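Local structure of gingipain R (Porphyromonas gingivalis, 1CVR) at residues E39-A43 with E44-S48; V371-Y375 with N376-A380; A392-D396 with G397-I401. The protein cleaves peptide bonds after arginine as a bacterial cysteine proteinase whose catalytic part has a caspase-like fold. One frame throughout, in Å; residues are numbered along the deposited sequence.

Contact 1 of 3, residues E39-A43 with E44-S48; sequences EVKVA and EDIAS
K41 and I46 meet where strand 37-42 gives way to a short helical turn, and the lysine chain can be followed outward from its CB. With CG anti to the backbone N (chi1 -176°), the chain leaves beside the carbonyl carbon, on the side of the turn that follows. K41 CG lies 3.8 Å from I46 CG1, with I46 CD1 close behind. A bend at chi2 then brings K41 CE to 4.0 Å from D45 CB, with I46 CG1 almost as near. At the tip K41 NZ still borders the isoleucine, 3.9 Å from I46 CG1. K41 NZ stays 6.5 Å from D45 OD2, too far for a salt bridge. D45 itself leans back on V42: its OD2 lies 3.5 Å from V42 CB, and a water joins that oxygen to the V42 backbone N. In the backbone, D45 N donates to V42 O at 2.8 Å and I46 N to A43 O at 2.9 Å. E44 turns its OE1 to the K18 backbone N, while I46 and K41 both reach F58 of helix 52-64. Lysine and aspartate therefore make contact through their methylenes, and any attraction between their charges is probably modest; what binds the turn to the strand end is backbone hydrogen bonding, apolar packing and one bridging water.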
loop_
_atom_site.group_PDB
_atom_site.type_symbol
_atom_site.label_atom_id
_atom_site.label_comp_id
_atom_site.label_asym_id
_atom_site.label_seq_id
_atom_site.Cartn_x
_atom_site.Cartn_y
_atom_site.Cartn_z
ATOM N N GLU A 39 8.353 -10.785 9.702
ATOM C CA GLU A 39 8.906 -12.132 9.656
ATOM C C GLU A 39 8.696 -12.686 8.256
ATOM O O GLU A 39 7.821 -12.233 7.527
ATOM C CB GLU A 39 8.160 -13.041 10.639
ATOM C CG GLU A 39 8.052 -12.479 12.035
ATOM C CD GLU A 39 7.294 -13.399 12.971
ATOM O OE1 GLU A 39 6.135 -13.743 12.661
ATOM O OE2 GLU A 39 7.861 -13.774 14.019
ATOM N N VAL A 40 9.475 -13.700 7.903
ATOM C CA VAL A 40 9.372 -14.318 6.590
ATOM C C VAL A 40 8.945 -15.775 6.687
ATOM O O VAL A 40 9.389 -16.501 7.586
ATOM C CB VAL A 40 10.737 -14.297 5.860
ATOM C CG1 VAL A 40 10.640 -15.045 4.546
ATOM C CG2 VAL A 40 11.188 -12.867 5.624
ATOM N N LYS A 41 8.074 -16.201 5.777
ATOM C CA LYS A 41 7.676 -17.608 5.716
ATOM C C LYS A 41 7.785 -18.045 4.261
ATOM O O LYS A 41 7.204 -17.414 3.378
ATOM C CB LYS A 41 6.237 -17.830 6.177
ATOM C CG LYS A 41 5.850 -19.320 6.214
ATOM C CD LYS A 41 6.749 -20.059 7.214
ATOM C CE LYS A 41 6.399 -21.527 7.382
ATOM N NZ LYS A 41 5.115 -21.710 8.101
ATOM N N VAL A 42 8.545 -19.104 4.010
ATOM C CA VAL A 42 8.696 -19.623 2.660
ATOM C C VAL A 42 7.433 -20.426 2.350
ATOM O O VAL A 42 7.079 -21.340 3.087
ATOM C CB VAL A 42 9.939 -20.520 2.563
ATOM C CG1 VAL A 42 10.047 -21.114 1.182
ATOM C CG2 VAL A 42 11.190 -19.698 2.877
ATOM N N ALA A 43 6.755 -20.066 1.265
ATOM C CA ALA A 43 5.510 -20.713 0.875
ATOM C C ALA A 43 5.583 -22.243 0.801
ATOM O O ALA A 43 4.689 -22.936 1.303
ATOM C CB ALA A 43 5.038 -20.142 -0.465
ATOM N N GLU A 44 6.631 -22.764 0.164
ATOM C CA GLU A 44 6.789 -24.207 0.052
ATOM C C GLU A 44 6.991 -24.865 1.410
ATOM O O GLU A 44 6.846 -26.080 1.545
ATOM C CB GLU A 44 7.940 -24.564 -0.902
ATOM C CG GLU A 44 7.622 -24.284 -2.361
ATOM C CD GLU A 44 7.879 -22.850 -2.800
ATOM O OE1 GLU A 44 8.016 -21.955 -1.943
ATOM O OE2 GLU A 44 7.931 -22.618 -4.027
ATOM N N ASP A 45 7.324 -24.074 2.426
ATOM C CA ASP A 45 7.481 -24.645 3.763
ATOM C C ASP A 45 6.114 -24.826 4.404
ATOM O O ASP A 45 5.978 -25.555 5.386
ATOM C CB ASP A 45 8.354 -23.771 4.680
ATOM C CG ASP A 45 9.832 -23.892 4.371
ATOM O OD1 ASP A 45 10.224 -24.857 3.679
ATOM O OD2 ASP A 45 10.613 -23.043 4.846
ATOM N N ILE A 46 5.105 -24.150 3.858
ATOM C CA ILE A 46 3.749 -24.267 4.385
ATOM C C ILE A 46 3.157 -25.539 3.800
ATOM O O ILE A 46 2.513 -26.317 4.496
ATOM C CB ILE A 46 2.871 -23.073 3.978
ATOM C CG1 ILE A 46 3.472 -21.780 4.521
ATOM C CG2 ILE A 46 1.481 -23.242 4.552
ATOM C CD1 ILE A 46 2.775 -20.538 4.034
ATOM N N ALA A 47 3.397 -25.746 2.513
ATOM C CA ALA A 47 2.920 -26.939 1.826
ATOM C C ALA A 47 3.475 -26.952 0.416
ATOM O O ALA A 47 3.670 -25.896 -0.209
ATOM C CB ALA A 47 1.405 -26.966 1.786
ATOM N N SER A 48 3.749 -28.152 -0.083
ATOM C CA SER A 48 4.272 -28.282 -1.430
ATOM C C SER A 48 3.545 -29.453 -2.103
ATOM O O SER A 48 3.559 -30.569 -1.601
ATOM C CB SER A 48 5.784 -28.519 -1.374
ATOM O OG SER A 48 6.357 -28.411 -2.664
HETATM O O HOH W 1 9.924 -20.607 6.032
#

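Contact 2 of 3, residues V371-Y375 with N376-A380; sequences VACDY and NGAIA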
loop_
_atom_site.group_PDB
_atom_site.type_symbol
_atom_site.label_atom_id
_atom_site.label_comp_id
_atom_site.label_asym_id
_atom_site.label_seq_id
_atom_site.Cartn_x
_atom_site.Cartn_y
_atom_site.Cartn_z
ATOM N N VAL A 371 14.041 9.990 23.079
ATOM C CA VAL A 371 14.230 10.810 21.890
ATOM C C VAL A 371 13.245 11.969 21.909
ATOM O O VAL A 371 12.080 11.792 22.262
ATOM C CB VAL A 371 13.977 9.983 20.605
ATOM C CG1 VAL A 371 14.184 10.839 19.382
ATOM C CG2 VAL A 371 14.900 8.786 20.575
ATOM N N ALA A 372 13.716 13.159 21.549
ATOM C CA ALA A 372 12.852 14.334 21.509
ATOM C C ALA A 372 12.481 14.567 20.052
ATOM O O ALA A 372 13.343 14.508 19.186
ATOM C CB ALA A 372 13.584 15.555 22.066
ATOM N N CYS A 373 11.201 14.816 19.781
ATOM C CA CYS A 373 10.757 15.057 18.405
ATOM C C CYS A 373 9.630 16.088 18.387
ATOM O O CYS A 373 8.660 15.971 19.131
ATOM C CB CYS A 373 10.282 13.746 17.756
ATOM S SG CYS A 373 9.876 13.883 15.982
ATOM N N ASP A 374 9.752 17.095 17.529
ATOM C CA ASP A 374 8.731 18.137 17.464
ATOM C C ASP A 374 7.482 17.754 16.678
ATOM O O ASP A 374 6.682 18.622 16.329
ATOM C CB ASP A 374 9.338 19.432 16.905
ATOM C CG ASP A 374 9.671 19.342 15.423
ATOM O OD1 ASP A 374 10.000 18.239 14.939
ATOM O OD2 ASP A 374 9.626 20.396 14.750
ATOM N N TYR A 375 7.309 16.462 16.407
ATOM C CA TYR A 375 6.127 15.978 15.686
ATOM C C TYR A 375 5.501 14.809 16.426
ATOM O O TYR A 375 6.009 13.688 16.355
ATOM C CB TYR A 375 6.485 15.498 14.273
ATOM C CG TYR A 375 5.270 15.020 13.493
ATOM C CD1 TYR A 375 4.240 15.903 13.174
ATOM C CD2 TYR A 375 5.136 13.682 13.109
ATOM C CE1 TYR A 375 3.098 15.472 12.488
ATOM C CE2 TYR A 375 3.999 13.237 12.425
ATOM C CZ TYR A 375 2.983 14.141 12.118
ATOM O OH TYR A 375 1.855 13.725 11.444
ATOM N N ASN A 376 4.395 15.047 17.123
ATOM C CA ASN A 376 3.747 13.967 17.853
ATOM C C ASN A 376 3.103 12.994 16.885
ATOM O O ASN A 376 2.444 13.402 15.935
ATOM C CB ASN A 376 2.704 14.522 18.827
ATOM C CG ASN A 376 3.325 15.397 19.904
ATOM O OD1 ASN A 376 4.361 15.053 20.468
ATOM N ND2 ASN A 376 2.685 16.520 20.206
ATOM N N GLY A 377 3.312 11.704 17.120
ATOM C CA GLY A 377 2.750 10.698 16.238
ATOM C C GLY A 377 3.826 10.003 15.420
ATOM O O GLY A 377 3.566 8.996 14.751
ATOM N N ALA A 378 5.034 10.555 15.450
ATOM C CA ALA A 378 6.144 9.963 14.716
ATOM C C ALA A 378 6.482 8.625 15.361
ATOM O O ALA A 378 6.194 8.395 16.537
ATOM C CB ALA A 378 7.365 10.879 14.763
ATOM N N ILE A 379 7.085 7.737 14.587
ATOM C CA ILE A 379 7.455 6.437 15.113
ATOM C C ILE A 379 8.969 6.432 15.156
ATOM O O ILE A 379 9.611 6.629 14.121
ATOM C CB ILE A 379 6.969 5.298 14.194
ATOM C CG1 ILE A 379 5.481 5.444 13.950
ATOM C CG2 ILE A 379 7.248 3.944 14.838
ATOM C CD1 ILE A 379 4.666 5.321 15.201
ATOM N N ALA A 380 9.523 6.233 16.356
ATOM C CA ALA A 380 10.968 6.190 16.577
ATOM C C ALA A 380 11.396 4.751 16.857
ATOM O O ALA A 380 10.860 4.085 17.756
ATOM C CB ALA A 380 11.351 7.113 17.760
#
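C373, at the end of strand 368-373, is the first residue of this stretch to touch the far side of the bend: its SG lies 4.1 Å from A378 CB. Its CB points toward the residues beyond the bend, and C373 SG accepts a weak hydrogen bond from Y375 N at 3.7 Å. D374 faces the other way, its OD1 taken by the backbone N of Q355. Y375 then opens a type II beta turn that runs to A378, closed by a weak bond of 3.4 Å from A378 N to Y375 O. Its ring, with CG anti to the backbone N (chi1 -179°), swings beside its own carbonyl and lies along the turn. The peptide oxygen N376 O sits over one ring face, 3.8 Å from Y375 CE2, and A378 CB lies 3.9 Å from Y375 CD2. G377 occupies the third position of the turn with phi at 110°, a conformation glycine adopts without strain. N376 directs its OD1 to the backbone N of G397. The bend is a sheet-to-sheet connection of the C-terminal Ig-like domain, carrying the chain from strand 368-373, which lies between strands 356-357 and 398-402 in one sheet, to strand 379-384, placed between 412-418 and 387-393 in the other; A378 rests on V417, and Y375 reaches Y420 and K422.

Contact 3 of 3, residues A392-D396 with G397-I401; sequences AIVKD and GKAII
V394 packs across the hairpin on A399, its CG2 3.9 Å from A399 CB. The valine's other branch, CG1, stands anti to the backbone N (chi1 172°) and is turned toward the bend, where V394 CG1 rests on the backbone of G397 and K398, 3.9 Å from G397 C. The two methyls of one valine thus divide the work, CG2 bearing on the alanine side chain and CG1 on the main chain of the turn. Farther from the bend, A392 CB fits against the opposing backbone, 3.5 Å from I400 O, with I401 CG1 flanking it at 4.1 Å. V394 and A399 approach to 4.3 Å between CA atoms, consistent with the small side chain of A399. K395 and K398 make the antiparallel hydrogen-bonded pair at the mouth of the turn: K395 N gives a nearly straight bond to K398 O (2.9 Å, 178°), and K398 N answers to K395 O at the same length. Past this pair a water takes over, accepting from I400 N and donating to I393 O, so that it bridges the arms where they have no direct backbone bond. D396 and G397 hold the two corners with positive phi. Inward, V394 also packs on C373 and A378, whereas I393 and I400 point away from the opposing arm. Two arms closed by a K395-K398 pair over a type I' turn make a two-residue beta hairpin, here joining edge strands 387-393 and 398-402 of two sheets in the C-terminal Ig-like domain.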
loop_
_atom_site.group_PDB
_atom_site.type_symbol
_atom_site.label_atom_id
_atom_site.label_comp_id
_atom_site.label_asym_id
_atom_site.label_seq_id
_atom_site.Cartn_x
_atom_site.Cartn_y
_atom_site.Cartn_z
ATOM N N ALA A 392 8.798 3.037 19.568
ATOM C CA ALA A 392 7.816 3.775 20.348
ATOM C C ALA A 392 7.281 4.929 19.522
ATOM O O ALA A 392 7.896 5.344 18.537
ATOM C CB ALA A 392 8.453 4.304 21.658
ATOM N N ILE A 393 6.130 5.433 19.945
ATOM C CA ILE A 393 5.451 6.531 19.282
ATOM C C ILE A 393 5.723 7.809 20.063
ATOM O O ILE A 393 5.728 7.796 21.300
ATOM C CB ILE A 393 3.927 6.232 19.228
ATOM C CG1 ILE A 393 3.696 5.011 18.325
ATOM C CG2 ILE A 393 3.145 7.464 18.777
ATOM C CD1 ILE A 393 2.267 4.547 18.248
ATOM N N VAL A 394 5.974 8.900 19.348
ATOM C CA VAL A 394 6.242 10.179 19.988
ATOM C C VAL A 394 4.957 10.751 20.581
ATOM O O VAL A 394 3.930 10.836 19.903
ATOM C CB VAL A 394 6.829 11.217 18.980
ATOM C CG1 VAL A 394 6.907 12.592 19.628
ATOM C CG2 VAL A 394 8.224 10.789 18.531
ATOM N N LYS A 395 5.024 11.134 21.853
ATOM C CA LYS A 395 3.885 11.716 22.557
ATOM C C LYS A 395 4.433 12.846 23.406
ATOM O O LYS A 395 5.503 12.707 23.990
ATOM C CB LYS A 395 3.224 10.671 23.455
ATOM C CG LYS A 395 2.707 9.461 22.694
ATOM C CD LYS A 395 2.135 8.407 23.631
ATOM C CE LYS A 395 1.716 7.152 22.866
ATOM N NZ LYS A 395 0.696 7.461 21.825
ATOM N N ASP A 396 3.714 13.962 23.469
ATOM C CA ASP A 396 4.162 15.104 24.250
ATOM C C ASP A 396 5.606 15.491 23.976
ATOM O O ASP A 396 6.349 15.840 24.897
ATOM C CB ASP A 396 3.999 14.838 25.744
ATOM C CG ASP A 396 2.553 14.825 26.173
ATOM O OD1 ASP A 396 1.853 15.827 25.902
ATOM O OD2 ASP A 396 2.120 13.822 26.785
ATOM N N GLY A 397 6.008 15.414 22.712
ATOM C CA GLY A 397 7.358 15.798 22.356
ATOM C C GLY A 397 8.439 14.760 22.552
ATOM O O GLY A 397 9.613 15.036 22.291
ATOM N N LYS A 398 8.081 13.564 22.998
ATOM C CA LYS A 398 9.120 12.560 23.184
ATOM C C LYS A 398 8.704 11.100 23.058
ATOM O O LYS A 398 7.538 10.738 23.232
ATOM C CB LYS A 398 9.827 12.803 24.526
ATOM C CG LYS A 398 8.898 12.934 25.710
ATOM C CD LYS A 398 9.642 13.479 26.935
ATOM C CE LYS A 398 8.691 13.738 28.112
ATOM N NZ LYS A 398 9.384 14.340 29.304
ATOM N N ALA A 399 9.681 10.265 22.730
ATOM C CA ALA A 399 9.448 8.841 22.592
ATOM C C ALA A 399 10.345 8.136 23.587
ATOM O O ALA A 399 11.540 8.407 23.646
ATOM C CB ALA A 399 9.781 8.380 21.175
ATOM N N ILE A 400 9.765 7.248 24.387
ATOM C CA ILE A 400 10.552 6.501 25.354
ATOM C C ILE A 400 10.616 5.093 24.814
ATOM O O ILE A 400 9.672 4.332 24.943
ATOM C CB ILE A 400 9.903 6.480 26.753
ATOM C CG1 ILE A 400 9.825 7.904 27.308
ATOM C CG2 ILE A 400 10.678 5.554 27.675
ATOM C CD1 ILE A 400 11.148 8.631 27.297
ATOM N N ILE A 401 11.737 4.760 24.196
ATOM C CA ILE A 401 11.918 3.444 23.608
ATOM C C ILE A 401 12.399 2.413 24.624
ATOM O O ILE A 401 13.454 2.586 25.228
ATOM C CB ILE A 401 12.962 3.504 22.470
ATOM C CG1 ILE A 401 12.540 4.543 21.421
ATOM C CG2 ILE A 401 13.133 2.123 21.858
ATOM C CD1 ILE A 401 13.508 4.677 20.259
HETATM O O HOH W 2 6.817 7.128 24.007
#

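Contacts 2 and 3 are close companions, their centres about 6 Å apart, whereas contact 1 lies about 36 Å from either, centre to centre. Residues 371-380 and 392-401 each pass from one sheet of the C-terminal Ig-like domain to the other, so the two bends run side by side at one end of it. Probable hydrogen bonds join them, G397 N to N376 OD1 at 2.8 Å and, between strands, A380 N to A392 O at 2.9 Å, while I379 packs on I393. Contact 1 belongs instead to the protease part, on an outermost strand of its four-stranded parallel sheet; its nearest atoms remain about 16 Å from contact 2 and 17 Å from contact 3.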